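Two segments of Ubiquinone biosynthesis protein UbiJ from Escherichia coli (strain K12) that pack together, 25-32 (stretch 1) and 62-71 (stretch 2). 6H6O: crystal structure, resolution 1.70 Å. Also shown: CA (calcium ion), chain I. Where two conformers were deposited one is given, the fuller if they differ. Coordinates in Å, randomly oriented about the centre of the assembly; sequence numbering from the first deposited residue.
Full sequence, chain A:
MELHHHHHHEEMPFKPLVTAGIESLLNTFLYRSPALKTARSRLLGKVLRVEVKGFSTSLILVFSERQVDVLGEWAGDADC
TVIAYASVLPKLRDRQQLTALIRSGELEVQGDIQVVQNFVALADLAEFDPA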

# COMPACT_ATOMS: atom_id res chain seq x y z
N LEU A 25 -0.77 9.35 3.78
CA LEU A 25 0.58 9.27 3.20
C LEU A 25 0.76 10.35 2.13
O LEU A 25 1.75 11.09 2.19
N LEU A 26 -0.18 10.44 1.17
CA LEU A 26 -0.13 11.44 0.09
C LEU A 26 -0.16 12.86 0.61
O LEU A 26 0.57 13.70 0.10
N ASN A 27 -1.00 13.14 1.63
CA ASN A 27 -1.05 14.49 2.17
C ASN A 27 0.23 14.88 2.92
O ASN A 27 0.75 15.98 2.71
N THR A 28 0.79 13.97 3.72
CA THR A 28 2.04 14.29 4.41
C THR A 28 3.20 14.47 3.42
O THR A 28 4.03 15.37 3.59
N PHE A 29 3.24 13.65 2.37
CA PHE A 29 4.32 13.69 1.38
C PHE A 29 4.25 14.87 0.39
O PHE A 29 5.28 15.51 0.11
N LEU A 30 3.03 15.18 -0.08
CA LEU A 30 2.80 16.17 -1.12
C LEU A 30 2.25 17.52 -0.70
O LEU A 30 2.56 18.51 -1.35
N TYR A 31 1.43 17.57 0.36
CA TYR A 31 0.76 18.82 0.76
C TYR A 31 1.31 19.52 2.00
O TYR A 31 0.87 20.64 2.29
N ARG A 32 2.22 18.88 2.74
CA ARG A 32 2.75 19.48 3.96
C ARG A 32 3.66 20.70 3.67
O ARG A 32 3.61 21.68 4.41
N VAL A 62 -8.56 12.99 -5.69
CA VAL A 62 -9.22 14.28 -6.04
C VAL A 62 -8.38 15.38 -5.44
O VAL A 62 -8.31 15.50 -4.22
N PHE A 63 -7.76 16.20 -6.28
CA PHE A 63 -6.84 17.25 -5.84
C PHE A 63 -7.50 18.60 -5.57
O PHE A 63 -8.09 19.19 -6.47
N SER A 64 -7.39 19.10 -4.32
CA SER A 64 -7.88 20.43 -3.97
C SER A 64 -6.68 21.28 -3.50
O SER A 64 -5.55 20.78 -3.52
N GLU A 65 -6.89 22.55 -3.13
CA GLU A 65 -5.79 23.43 -2.72
C GLU A 65 -5.08 22.97 -1.42
O GLU A 65 -3.87 23.02 -1.37
N ARG A 66 -5.80 22.48 -0.42
CA ARG A 66 -5.16 22.13 0.85
C ARG A 66 -4.90 20.65 1.05
O ARG A 66 -4.16 20.27 1.97
N GLN A 67 -5.51 19.80 0.21
CA GLN A 67 -5.28 18.36 0.32
C GLN A 67 -5.72 17.61 -0.91
O GLN A 67 -6.42 18.17 -1.77
N VAL A 68 -5.35 16.32 -0.93
CA VAL A 68 -5.84 15.36 -1.93
C VAL A 68 -6.72 14.39 -1.14
O VAL A 68 -6.37 13.98 -0.01
N ASP A 69 -7.86 14.08 -1.70
CA ASP A 69 -8.77 13.14 -1.10
C ASP A 69 -8.68 11.85 -1.89
O ASP A 69 -8.57 11.88 -3.12
N VAL A 70 -8.65 10.71 -1.17
CA VAL A 70 -8.58 9.41 -1.79
C VAL A 70 -9.91 8.69 -1.52
O VAL A 70 -10.36 8.65 -0.37
N LEU A 71 -10.52 8.15 -2.58
CA LEU A 71 -11.80 7.42 -2.51
C LEU A 71 -11.64 6.05 -3.16
O LEU A 71 -10.76 5.86 -4.00

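The side chain of N27 pairs with the backbone of V68 much as a neighbouring strand would. V68 N donates to N27 OD1 at 2.9 Å, and N27 ND2 donates to V68 O, also at 2.9 Å. Both bonds are close to straight, so one amide satisfies both polar backbone atoms of a single strand residue. N27 is an m rotamer (chi1 -77°) and its CA-to-CB bond points toward stretch 2. It lies where the two backbones come nearest, with N27 CA 6.0 Å from Q67 CA.

The helix runs nearly antiparallel to strand 68-71, and L26, N27, L30 and Y31 point toward stretch 2. Y31 has the most surface covered by the other stretch. Its chi1 is -82° (m) and chi2 is 83°, which lays the ring against the turn between the strands. Q67 CA sits over the ring face, 3.6 Å from the Y31 ring centroid, in a CH-pi contact. Y31 OH donates to S64 O at 2.8 Å. At the ring edge, Y31 OH also meets F63 CD1 at 3.7 Å; F63 is m. The turn is braced from within, since S64 OG (chi1 p) donates to Q67 O at 2.8 Å.

Apolar packing continues along the strand. Y31 CE1 lies 3.8 Å from V68 CB. L26, with chi1 m and chi2 t, places its CB 3.8 Å from V68 CG1 and its CD1 3.8 Å from V70 CG2. V68 is p and points sideways; V70 is t and points toward the helix.

Two waters join the stretches through R66 O. Water 2 donates to Y31 O (2.9 Å) and R66 O (3.0 Å). Water 1 donates to R66 O at 2.8 Å and weakly to N27 OD1 at 3.3 Å.

D69 points away from the helix. Its OD1 binds the calcium ion CA at 2.5 Å, alongside four waters and ligands elsewhere in the structure.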

# COMPACT_ATOMS: atom_id res chain seq x y z
CB LEU A 25 0.82 7.89 2.56
CG LEU A 25 1.54 6.81 3.41
CD1 LEU A 25 1.39 5.46 2.78
CD2 LEU A 25 3.02 7.11 3.50
CB LEU A 26 -1.26 11.22 -0.92
CG LEU A 26 -1.16 9.97 -1.79
CD1 LEU A 26 -2.43 9.77 -2.58
CD2 LEU A 26 0.11 10.00 -2.71
CB ASN A 27 -2.29 14.72 3.00
CG ASN A 27 -3.49 14.91 2.09
OD1 ASN A 27 -3.52 15.83 1.26
ND2 ASN A 27 -4.45 14.03 2.19
CB THR A 28 2.36 13.22 5.47
OG1 THR A 28 1.23 13.05 6.32
CG2 THR A 28 3.61 13.57 6.30
CB PHE A 29 4.38 12.34 0.63
CG PHE A 29 5.50 12.16 -0.36
CD1 PHE A 29 6.84 12.20 0.06
CD2 PHE A 29 5.24 11.94 -1.71
CE1 PHE A 29 7.88 12.00 -0.86
CE2 PHE A 29 6.28 11.77 -2.63
CZ PHE A 29 7.60 11.81 -2.20
CB LEU A 30 1.85 15.58 -2.20
CG LEU A 30 2.28 14.26 -2.87
CD1 LEU A 30 1.18 13.75 -3.77
CD2 LEU A 30 3.62 14.39 -3.67
CB TYR A 31 -0.74 18.55 0.96
CG TYR A 31 -1.51 18.57 -0.33
CD1 TYR A 31 -1.56 17.45 -1.16
CD2 TYR A 31 -2.17 19.72 -0.74
CE1 TYR A 31 -2.27 17.48 -2.36
CE2 TYR A 31 -2.91 19.75 -1.92
CZ TYR A 31 -2.96 18.62 -2.72
OH TYR A 31 -3.69 18.66 -3.86
CB ARG A 32 3.50 18.43 4.79
CG ARG A 32 4.02 18.88 6.14
CD ARG A 32 4.60 17.70 6.90
NE ARG A 32 5.17 18.10 8.19
CZ ARG A 32 4.51 18.11 9.34
NH1 ARG A 32 5.11 18.50 10.46
NH2 ARG A 32 3.23 17.74 9.38
CB VAL A 62 -10.69 14.35 -5.54
CG1 VAL A 62 -11.34 15.67 -5.96
CG2 VAL A 62 -11.50 13.15 -6.03
CB PHE A 63 -5.68 17.40 -6.84
CG PHE A 63 -4.87 16.14 -7.04
CD1 PHE A 63 -3.76 15.87 -6.23
CD2 PHE A 63 -5.20 15.22 -8.03
CE1 PHE A 63 -3.01 14.68 -6.40
CE2 PHE A 63 -4.46 14.05 -8.20
CZ PHE A 63 -3.36 13.79 -7.39
CB SER A 64 -9.01 20.36 -2.93
OG SER A 64 -8.58 19.95 -1.65
CB GLU A 65 -6.23 24.90 -2.62
CG GLU A 65 -5.05 25.86 -2.60
CD GLU A 65 -5.32 27.25 -2.08
OE1 GLU A 65 -4.74 28.21 -2.65
OE2 GLU A 65 -6.07 27.39 -1.09
CB ARG A 66 -5.96 22.71 2.03
CG ARG A 66 -5.94 24.25 2.04
CD ARG A 66 -6.22 24.81 3.42
NE ARG A 66 -7.64 24.82 3.76
CZ ARG A 66 -8.42 25.90 3.74
NH1 ARG A 66 -7.91 27.08 3.41
NH2 ARG A 66 -9.70 25.81 4.06
CB GLN A 67 -6.05 17.79 1.53
CG GLN A 67 -7.58 17.81 1.40
CD GLN A 67 -8.25 17.39 2.68
OE1 GLN A 67 -8.46 16.20 2.91
NE2 GLN A 67 -8.65 18.36 3.49
CB VAL A 68 -4.71 14.64 -2.72
CG1 VAL A 68 -3.69 13.98 -1.79
CG2 VAL A 68 -5.28 13.61 -3.72
CB ASP A 69 -10.20 13.70 -1.08
CG ASP A 69 -10.35 14.69 0.04
OD1 ASP A 69 -10.48 14.26 1.20
OD2 ASP A 69 -10.23 15.90 -0.23
CB VAL A 70 -7.35 8.56 -1.37
CG1 VAL A 70 -7.31 7.24 -2.13
CG2 VAL A 70 -6.05 9.34 -1.61
CB LEU A 71 -12.92 8.21 -3.19
CG LEU A 71 -13.41 9.47 -2.47
CD1 LEU A 71 -13.00 10.72 -3.23
CD2 LEU A 71 -14.89 9.41 -2.29
CA CA I . -10.64 12.22 2.61
O HOH W 1 -3.42 18.18 3.61
O HOH W 2 -1.69 21.93 2.59
O HOH W 3 -11.71 10.74 1.01
O HOH W 4 -13.00 12.43 2.88
O HOH W 5 -10.57 13.72 4.22
O HOH W 6 -10.61 10.49 4.04